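Long-range contacts in putative phosphohistidine phosphatase, SixA (Nakamurella multipartita, PDB 4HBZ), which probably removes phosphate from phosphohistidine in proteins, as a member of the histidine phosphatase superfamily with a phosphoglycerate mutase-like fold: residues A[18-23]-A[166-171]; A[22-27]-A[160-165]; A[54-59]-A[81-86]; A[63-68]-A[110-115]. One frame throughout, in Å; residues are numbered along the deposited sequence.

Contact 1 (A[18-23]-A[166-171]); sequences GARTLV and GAWADL
Arg20 sets its CD over one face of the Trp168 indole, offset toward the rim. This CH-pi contact puts CD 3.7 Å from the centroid of the five-membered ring, while Arg20 CB lies 3.6 Å from Trp168 CZ2. The chain is extended from CG to NE; beyond it the guanidinium plane stands 85° from the ring, and any cation-pi attraction is long and at most weak. An arginine suits this margin because a methylene can rest on an aromatic face while the charge goes on outward. Over the centre of one guanidinium face sits Ala167 CA, and Arg20 NH1 lies 3.3 Å from Gly166 O.

Apolar contacts continue inward. The rim of the six-membered ring, at Trp168 CH2, meets Leu22 CB at 3.9 Å, and the branched ends of Leu22 and Leu171 touch through their CD2 atoms, also at 3.9 Å. The indole N-H is spent elsewhere, on Ala112 O. A leucine in place of Trp168 would probably leave Ala112 O without this donor and the Arg20 CD without the ring face it rests on.

Segment 166-171 leads from strand 159-164 into helix 171-174. Trp168 reaches Val115 of strand 114-119 and Val105 of helix 98-106, and Leu22 and Leu171 both meet Leu131 of helix 123-138, so the turn packs where strands 20-26 and 114-119 meet these two helices.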
# COMPACT_ATOMS: atom_id res chain seq x y z
N GLY A 18 10.14 6.13 17.28
CA GLY A 18 10.27 5.12 16.31
C GLY A 18 9.27 5.32 15.18
O GLY A 18 8.18 5.88 15.39
N ALA A 19 9.66 4.91 14.01
CA ALA A 19 8.85 5.08 12.83
C ALA A 19 8.14 3.78 12.49
O ALA A 19 8.69 2.67 12.64
CB ALA A 19 9.74 5.47 11.70
N ARG A 20 6.96 3.92 11.96
CA ARG A 20 6.18 2.82 11.43
C ARG A 20 6.32 2.80 9.92
O ARG A 20 6.57 3.86 9.31
CB ARG A 20 4.74 3.01 11.83
CG ARG A 20 4.53 2.76 13.29
CD ARG A 20 3.16 3.20 13.73
NE ARG A 20 3.04 2.96 15.16
CZ ARG A 20 3.58 3.77 16.06
NH1 ARG A 20 4.29 4.85 15.67
NH2 ARG A 20 3.44 3.50 17.34
N THR A 21 6.20 1.61 9.32
CA THR A 21 6.39 1.44 7.88
C THR A 21 5.08 1.02 7.24
O THR A 21 4.46 0.05 7.68
CB THR A 21 7.43 0.37 7.59
OG1 THR A 21 8.71 0.77 8.18
CG2 THR A 21 7.60 0.13 6.13
N LEU A 22 4.67 1.78 6.26
CA LEU A 22 3.47 1.52 5.50
C LEU A 22 3.79 1.19 4.06
O LEU A 22 4.55 1.91 3.41
CB LEU A 22 2.58 2.77 5.51
CG LEU A 22 1.29 2.70 4.73
CD1 LEU A 22 0.36 1.65 5.31
CD2 LEU A 22 0.59 4.07 4.69
N VAL A 23 3.27 0.08 3.56
CA VAL A 23 3.48 -0.33 2.18
C VAL A 23 2.12 -0.26 1.48
O VAL A 23 1.16 -0.92 1.93
CB VAL A 23 4.04 -1.75 2.05
CG1 VAL A 23 4.30 -2.05 0.57
CG2 VAL A 23 5.34 -1.86 2.84
N GLY A 166 3.76 8.98 13.37
CA GLY A 166 2.45 8.97 14.01
C GLY A 166 1.96 7.58 14.28
O GLY A 166 2.37 6.59 13.63
N ALA A 167 1.10 7.45 15.28
CA ALA A 167 0.33 6.22 15.49
C ALA A 167 -0.49 5.91 14.27
O ALA A 167 -0.92 6.83 13.51
CB ALA A 167 -0.59 6.43 16.67
N TRP A 168 -0.80 4.64 14.01
CA TRP A 168 -1.67 4.32 12.89
C TRP A 168 -2.99 5.09 12.90
O TRP A 168 -3.46 5.50 11.83
CB TRP A 168 -1.94 2.81 12.76
CG TRP A 168 -0.72 2.01 12.45
CD1 TRP A 168 -0.14 1.09 13.23
CD2 TRP A 168 0.11 2.13 11.26
NE1 TRP A 168 0.98 0.57 12.59
CE2 TRP A 168 1.17 1.21 11.40
CE3 TRP A 168 0.06 2.92 10.13
CZ2 TRP A 168 2.12 1.03 10.38
CZ3 TRP A 168 1.03 2.77 9.13
CH2 TRP A 168 2.04 1.84 9.29
N ALA A 169 -3.61 5.25 14.06
CA ALA A 169 -4.87 5.92 14.12
C ALA A 169 -4.79 7.38 13.61
O ALA A 169 -5.79 7.96 13.14
CB ALA A 169 -5.42 5.85 15.53
N ASP A 170 -3.58 7.95 13.71
CA ASP A 170 -3.37 9.35 13.42
C ASP A 170 -2.82 9.58 12.02
O ASP A 170 -2.46 10.68 11.70
CB ASP A 170 -2.36 9.92 14.44
CG ASP A 170 -2.94 9.98 15.88
OD1 ASP A 170 -4.17 9.93 15.99
OD2 ASP A 170 -2.17 10.21 16.81
N LEU A 171 -2.75 8.54 11.20
CA LEU A 171 -2.08 8.64 9.92
C LEU A 171 -2.58 9.74 9.04
O LEU A 171 -1.79 10.45 8.38
CB LEU A 171 -2.10 7.25 9.25
CG LEU A 171 -1.41 7.06 7.95
CD1 LEU A 171 0.08 7.28 8.01
CD2 LEU A 171 -1.74 5.66 7.44

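Contact 2 (A[22-27]-A[160-165]); sequences LVLMRH and AVLSTT
Leu22 and Leu162 face each other as an antiparallel hydrogen-bonded pair, each backbone N-H given to the other's carbonyl. Leu162 N reaches Leu22 O at 2.8 Å, and the return bond from Leu22 N to Leu162 O is 2.9 Å. Two residues on, Leu24 and Ala160 repeat the pattern, with Leu24 N to Ala160 O and Ala160 N to Leu24 O. Val23 and Val161 form the non-hydrogen-bonded pair between them, where the chains draw together to 4.6 Å between the CA atoms. There Val23 CA approaches Ala160 O at 3.3 Å as a CA-H...O contact.

Side chains alternate about this ladder. Leu22, Leu24, Ala160 and Leu162 share one face, where Leu24 CD1 meets Leu162 CD1 at 3.8 Å and the two side chains cross at about a right angle. With CG anti to the carbonyl carbon (chi1 -62°), Leu24 brings CG to 4.0 Å from Leu162 CD1. Val23 and Val161 occupy the other face, their branched CB atoms well suited to a strand.

Beyond this first shell, helix 123-138 covers the leucine face, with Ile124 and Thr127 against Leu24 and Val132 against Leu162. On the far side of strand 20-26, Val23 and Met25, a selenomethionine, bond to strand 114-119. Past the strand His27 packs against Arg73 of helix 72-81 and meets the ring of His120; an Arg-His pair at the end of the first strand is the signature of histidine phosphatases, whose histidine carries the phosphoryl group, and the position of His27 is consistent with that role. Four backbone bonds take up the N-H groups of Leu22, Leu24, Ala160 and Leu162; with no charged group between the strands, the join rests on these bonds and aliphatic packing, which suits a buried place in the sheet.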
# COMPACT_ATOMS: atom_id res chain seq x y z
N LEU A 22 4.67 1.78 6.26
CA LEU A 22 3.47 1.52 5.50
C LEU A 22 3.79 1.19 4.06
O LEU A 22 4.55 1.91 3.41
CB LEU A 22 2.58 2.77 5.51
CG LEU A 22 1.29 2.70 4.73
CD1 LEU A 22 0.36 1.65 5.31
CD2 LEU A 22 0.59 4.07 4.69
N VAL A 23 3.27 0.08 3.56
CA VAL A 23 3.48 -0.33 2.18
C VAL A 23 2.12 -0.26 1.48
O VAL A 23 1.16 -0.92 1.93
CB VAL A 23 4.04 -1.75 2.05
CG1 VAL A 23 4.30 -2.05 0.57
CG2 VAL A 23 5.34 -1.86 2.84
N LEU A 24 2.03 0.55 0.45
CA LEU A 24 0.83 0.72 -0.34
C LEU A 24 1.02 0.05 -1.69
O LEU A 24 1.84 0.53 -2.47
CB LEU A 24 0.47 2.18 -0.50
CG LEU A 24 0.16 3.01 0.73
CD1 LEU A 24 -0.10 4.45 0.37
CD2 LEU A 24 -1.00 2.35 1.49
N MSE A 25 0.30 -1.03 -1.98
CA MSE A 25 0.50 -1.83 -3.18
C MSE A 25 -0.72 -1.82 -4.02
O MSE A 25 -1.83 -2.10 -3.54
CB MSE A 25 0.87 -3.26 -2.76
CG MSE A 25 1.20 -4.08 -4.00
SE MSE A 25 2.01 -5.79 -3.47
CE MSE A 25 2.51 -6.39 -5.31
N ARG A 26 -0.51 -1.63 -5.31
CA ARG A 26 -1.56 -1.89 -6.31
C ARG A 26 -1.44 -3.34 -6.77
O ARG A 26 -0.34 -3.82 -7.06
CB ARG A 26 -1.39 -0.93 -7.50
CG ARG A 26 -2.41 -1.18 -8.60
CD ARG A 26 -2.16 -0.26 -9.77
NE ARG A 26 -3.16 -0.46 -10.82
CZ ARG A 26 -3.16 0.20 -11.98
NH1 ARG A 26 -2.26 1.10 -12.25
NH2 ARG A 26 -4.16 0.00 -12.84
N HIS A 27 -2.56 -4.04 -6.82
CA HIS A 27 -2.55 -5.43 -7.28
C HIS A 27 -1.84 -5.55 -8.63
O HIS A 27 -1.82 -4.62 -9.45
CB HIS A 27 -3.97 -6.01 -7.41
CG HIS A 27 -4.80 -5.34 -8.44
ND1 HIS A 27 -4.68 -5.59 -9.78
CD2 HIS A 27 -5.76 -4.38 -8.31
CE1 HIS A 27 -5.51 -4.81 -10.44
NE2 HIS A 27 -6.18 -4.08 -9.57
N ALA A 160 4.57 1.42 -2.97
CA ALA A 160 5.27 2.54 -2.30
C ALA A 160 5.50 2.21 -0.85
O ALA A 160 4.64 1.58 -0.20
CB ALA A 160 4.44 3.82 -2.39
N VAL A 161 6.67 2.56 -0.36
CA VAL A 161 7.04 2.36 1.02
C VAL A 161 7.16 3.73 1.67
O VAL A 161 7.88 4.61 1.18
CB VAL A 161 8.39 1.64 1.15
CG1 VAL A 161 8.75 1.41 2.64
CG2 VAL A 161 8.42 0.34 0.37
N LEU A 162 6.38 3.93 2.74
CA LEU A 162 6.34 5.17 3.46
C LEU A 162 6.63 4.95 4.93
O LEU A 162 6.49 3.85 5.43
CB LEU A 162 4.98 5.86 3.30
CG LEU A 162 4.50 6.07 1.87
CD1 LEU A 162 3.55 4.97 1.44
CD2 LEU A 162 3.84 7.43 1.70
N SER A 163 7.06 6.01 5.61
CA SER A 163 7.40 5.94 7.01
C SER A 163 6.69 7.08 7.72
O SER A 163 6.67 8.23 7.25
CB SER A 163 8.91 6.11 7.15
OG SER A 163 9.26 5.97 8.49
N THR A 164 6.18 6.76 8.92
CA THR A 164 5.49 7.77 9.76
C THR A 164 5.93 7.62 11.20
O THR A 164 6.09 6.50 11.71
CB THR A 164 3.96 7.70 9.62
OG1 THR A 164 3.35 8.82 10.32
CG2 THR A 164 3.37 6.44 10.13
N THR A 165 6.01 8.74 11.90
CA THR A 165 6.16 8.67 13.33
C THR A 165 4.84 8.71 14.07
O THR A 165 4.86 8.49 15.30
CB THR A 165 7.08 9.75 13.87
OG1 THR A 165 6.56 11.05 13.54
CG2 THR A 165 8.49 9.54 13.32

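Contact 3 (A[54-59]-A[81-86]); sequences QWLRGH and TGISAQ
Arg57, on the last turn of helix 43-59, runs its side chain across to the end of the next helix in the chain. From CB, the chain leaves with CG anti to the carbonyl carbon (chi1 -68°), and CG meets Ile83 CG1 at 4.0 Å as the two side chains slide past each other in opposite directions. CD comes next, 3.8 Å from Gly82 O. A bend at chi3 (-77°) turns NE toward Thr81 O, and the guanidinium meets that oxygen side-on with two bonds: NE at 2.9 Å, lying in the carbonyl plane, and NH1 at 3.2 Å, from above that plane. Arginine suits the place because it can offer two N-H groups to one carbonyl at the C-terminal end of helix 72-81, where the helix dipole would probably strengthen the attraction.

That end is shaped by an ST turn: Thr81 OG1 accepts from Ile83 N at 3.2 Å and is also hydrogen-bonded to Leu78 O. Gly82 turns the chain with positive phi, a conformation that glycine adopts easily, and a CB there would crowd Arg57 NH1. Further in, Leu56 CD1 touches Ile83 CD1 at 3.9 Å, the two side chains crossing at about a right angle, and Ile83 also packs on Val63.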
# COMPACT_ATOMS: atom_id res chain seq x y z
N GLN A 54 9.18 -11.09 -2.87
CA GLN A 54 10.57 -11.40 -2.62
C GLN A 54 11.35 -10.18 -2.19
O GLN A 54 12.19 -10.23 -1.30
CB GLN A 54 11.17 -12.08 -3.87
CG GLN A 54 10.63 -13.52 -3.99
CD GLN A 54 10.94 -14.17 -5.32
OE1 GLN A 54 11.55 -13.54 -6.19
NE2 GLN A 54 10.52 -15.40 -5.50
N TRP A 55 11.08 -9.04 -2.84
CA TRP A 55 11.72 -7.77 -2.49
C TRP A 55 11.32 -7.35 -1.10
O TRP A 55 12.18 -7.07 -0.28
CB TRP A 55 11.39 -6.68 -3.51
CG TRP A 55 12.27 -5.46 -3.29
CD1 TRP A 55 13.38 -5.18 -3.97
CD2 TRP A 55 12.07 -4.40 -2.36
NE1 TRP A 55 13.93 -4.03 -3.50
CE2 TRP A 55 13.13 -3.51 -2.53
CE3 TRP A 55 11.11 -4.12 -1.42
CZ2 TRP A 55 13.26 -2.36 -1.73
CZ3 TRP A 55 11.23 -2.98 -0.64
CH2 TRP A 55 12.31 -2.13 -0.81
N LEU A 56 10.03 -7.35 -0.82
CA LEU A 56 9.51 -6.95 0.51
C LEU A 56 10.11 -7.80 1.61
O LEU A 56 10.56 -7.26 2.62
CB LEU A 56 7.99 -7.04 0.55
CG LEU A 56 7.27 -5.96 -0.28
CD1 LEU A 56 5.81 -6.34 -0.49
CD2 LEU A 56 7.42 -4.59 0.34
N ARG A 57 10.12 -9.13 1.42
CA ARG A 57 10.64 -10.01 2.46
C ARG A 57 12.17 -9.93 2.62
O ARG A 57 12.71 -10.31 3.65
CB ARG A 57 10.19 -11.44 2.24
CG ARG A 57 8.69 -11.60 2.44
CD ARG A 57 8.20 -13.01 2.26
NE ARG A 57 8.08 -13.42 0.86
CZ ARG A 57 8.94 -14.15 0.17
NH1 ARG A 57 8.65 -14.45 -1.09
NH2 ARG A 57 10.05 -14.62 0.72
N GLY A 58 12.87 -9.46 1.60
CA GLY A 58 14.29 -9.30 1.68
C GLY A 58 14.77 -7.96 2.17
O GLY A 58 15.93 -7.84 2.59
N HIS A 59 13.93 -6.93 2.10
CA HIS A 59 14.37 -5.56 2.33
C HIS A 59 13.68 -4.77 3.43
O HIS A 59 14.27 -3.82 3.96
CB HIS A 59 14.24 -4.74 1.04
CG HIS A 59 15.19 -5.14 -0.02
ND1 HIS A 59 14.93 -6.15 -0.93
CD2 HIS A 59 16.44 -4.71 -0.29
CE1 HIS A 59 15.96 -6.29 -1.74
NE2 HIS A 59 16.88 -5.42 -1.38
N THR A 81 2.89 -13.01 -2.95
CA THR A 81 3.99 -12.38 -2.23
C THR A 81 4.64 -13.30 -1.25
O THR A 81 5.77 -13.05 -0.81
CB THR A 81 3.58 -11.10 -1.43
OG1 THR A 81 2.73 -11.48 -0.35
CG2 THR A 81 2.98 -10.04 -2.24
N GLY A 82 3.93 -14.33 -0.80
CA GLY A 82 4.47 -15.21 0.20
C GLY A 82 4.54 -14.66 1.62
O GLY A 82 5.17 -15.30 2.49
N ILE A 83 3.96 -13.48 1.84
CA ILE A 83 3.87 -12.87 3.14
C ILE A 83 2.82 -13.55 4.00
O ILE A 83 1.65 -13.65 3.59
CB ILE A 83 3.60 -11.38 2.95
CG1 ILE A 83 4.84 -10.71 2.30
CG2 ILE A 83 3.30 -10.66 4.28
CD1 ILE A 83 4.60 -9.31 1.76
N SER A 84 3.26 -14.03 5.16
CA SER A 84 2.42 -14.65 6.16
C SER A 84 2.28 -13.58 7.25
O SER A 84 3.26 -13.19 7.90
CB SER A 84 3.07 -15.94 6.69
OG SER A 84 2.28 -16.57 7.68
N ALA A 85 1.08 -13.07 7.41
CA ALA A 85 0.82 -12.07 8.42
C ALA A 85 -0.67 -12.18 8.72
O ALA A 85 -1.37 -12.92 8.07
CB ALA A 85 1.18 -10.68 7.93
N GLN A 86 -1.15 -11.46 9.68
CA GLN A 86 -2.60 -11.46 9.88
C GLN A 86 -3.20 -10.59 8.76
O GLN A 86 -2.65 -9.53 8.47
CB GLN A 86 -2.99 -10.97 11.26
CG GLN A 86 -2.44 -9.65 11.72
CD GLN A 86 -2.88 -9.28 13.18
OE1 GLN A 86 -4.05 -8.98 13.42
NE2 GLN A 86 -1.94 -9.31 14.13

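Contact 4 (A[63-68]-A[110-115]); sequences VDVVVC and ADASTV
Asp64 OD2 accepts backbone N-H groups from two successive residues, Ser113 N at 2.8 Å and Thr114 N at 2.9 Å. The first comes from above the carboxylate plane, 39° out of it, and the second on the anti side. A water adds a third bond, donating to OD2 and accepting from Thr114 OG1. CG is anti to the carbonyl carbon (chi1 -59°), and from there the short side chain brings OD2 to the start of strand 114-119. The backbone adds two bonds: Asp64 N gives its hydrogen to Thr114 O at 2.9 Å, and Val65 N makes a weak bond to the same oxygen. An alanine in place of Asp64 would probably leave the amides of Ser113 and Thr114 without their shared acceptor and the loop before the strand less firmly fixed.

Further out, Val65 CG2 packs on Ala112 CB at 3.9 Å, and the CG2 atoms of Val63 and Thr114 meet at 4.1 Å. Val65 and Val115 pair as parallel strand neighbours, with Val115 CA 3.4 Å from Val65 O in a CA-H...O contact; valine's branched CB suits such strands.

Strand 65-69 lies between strands 86-90 and 114-119, with Val66 and Cys68 turned to helix 72-81.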
# COMPACT_ATOMS: atom_id res chain seq x y z
N VAL A 63 6.15 -8.00 7.58
CA VAL A 63 4.84 -7.35 7.66
C VAL A 63 4.08 -7.94 8.86
O VAL A 63 3.99 -9.14 9.05
CB VAL A 63 4.06 -7.53 6.34
CG1 VAL A 63 2.61 -7.12 6.50
CG2 VAL A 63 4.73 -6.76 5.22
N ASP A 64 3.45 -7.05 9.64
CA ASP A 64 2.66 -7.47 10.80
C ASP A 64 1.19 -7.67 10.48
O ASP A 64 0.54 -8.59 11.02
CB ASP A 64 2.78 -6.50 11.97
CG ASP A 64 4.20 -6.35 12.43
OD1 ASP A 64 4.81 -7.39 12.84
OD2 ASP A 64 4.75 -5.22 12.35
N VAL A 65 0.65 -6.81 9.63
CA VAL A 65 -0.78 -6.76 9.32
C VAL A 65 -0.96 -6.39 7.85
O VAL A 65 -0.26 -5.51 7.35
CB VAL A 65 -1.49 -5.70 10.20
CG1 VAL A 65 -2.95 -5.59 9.87
CG2 VAL A 65 -1.29 -6.03 11.68
N VAL A 66 -1.87 -7.08 7.17
CA VAL A 66 -2.21 -6.75 5.78
C VAL A 66 -3.68 -6.34 5.81
O VAL A 66 -4.52 -6.98 6.49
CB VAL A 66 -2.07 -7.97 4.86
CG1 VAL A 66 -2.37 -7.59 3.43
CG2 VAL A 66 -0.66 -8.51 4.96
N VAL A 67 -3.97 -5.25 5.09
CA VAL A 67 -5.37 -4.85 4.77
C VAL A 67 -5.50 -5.07 3.26
O VAL A 67 -4.71 -4.48 2.46
CB VAL A 67 -5.71 -3.41 5.17
CG1 VAL A 67 -7.20 -3.21 5.06
CG2 VAL A 67 -5.19 -3.09 6.60
N CYS A 68 -6.46 -5.90 2.83
CA CYS A 68 -6.52 -6.34 1.46
C CYS A 68 -7.94 -6.27 0.90
O CYS A 68 -8.87 -6.72 1.53
CB CYS A 68 -6.02 -7.79 1.39
SG CYS A 68 -5.79 -8.48 -0.27
N ALA A 110 -2.55 -1.49 17.16
CA ALA A 110 -1.78 -0.31 17.30
C ALA A 110 -0.30 -0.60 17.36
O ALA A 110 0.46 0.26 16.93
CB ALA A 110 -2.18 0.42 18.58
N ASP A 111 0.12 -1.75 17.87
CA ASP A 111 1.54 -2.02 18.03
C ASP A 111 2.16 -2.60 16.75
O ASP A 111 3.36 -2.90 16.74
CB ASP A 111 1.81 -2.99 19.19
CG ASP A 111 1.49 -2.38 20.55
OD1 ASP A 111 1.54 -1.13 20.66
OD2 ASP A 111 1.20 -3.16 21.49
N ALA A 112 1.38 -2.76 15.69
CA ALA A 112 1.97 -3.17 14.39
C ALA A 112 3.04 -2.19 13.98
O ALA A 112 2.85 -0.97 14.08
CB ALA A 112 0.91 -3.27 13.30
N SER A 113 4.18 -2.70 13.54
CA SER A 113 5.25 -1.84 13.07
C SER A 113 5.22 -1.66 11.56
O SER A 113 5.61 -0.59 11.04
CB SER A 113 6.61 -2.36 13.49
OG SER A 113 6.67 -2.50 14.90
N THR A 114 4.77 -2.68 10.85
CA THR A 114 4.77 -2.71 9.37
C THR A 114 3.41 -3.19 8.87
O THR A 114 2.95 -4.25 9.26
CB THR A 114 5.89 -3.63 8.85
OG1 THR A 114 7.11 -3.28 9.52
CG2 THR A 114 6.08 -3.56 7.37
N VAL A 115 2.77 -2.34 8.10
CA VAL A 115 1.45 -2.61 7.50
C VAL A 115 1.51 -2.59 5.99
O VAL A 115 2.08 -1.69 5.42
CB VAL A 115 0.40 -1.60 8.00
CG1 VAL A 115 -0.91 -1.79 7.30
CG2 VAL A 115 0.23 -1.68 9.51
O HOH W 1 7.37 -5.34 11.45

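How the contacts relate
From the N terminus, strand 20-26 opens two long loops: contact 1 closes the outer one at the turn 166-171, and contact 2 the slightly shorter one at strand 159-164, where Arg20 N also reaches Thr164 O. Contacts 3 and 4 are nested inside both and cross each other, because 63-68 lies between 54-59 and 81-86 while 110-115 follows them. Contact 3 ties the ends of helices 43-59 and 72-81, and contact 4 pairs strands 65-69 and 114-119. Val23 N to Val115 O joins contact 4 to the shared strand of contacts 1 and 2, and Val66 N to Gln86 O continues the sheet toward strand 86-90.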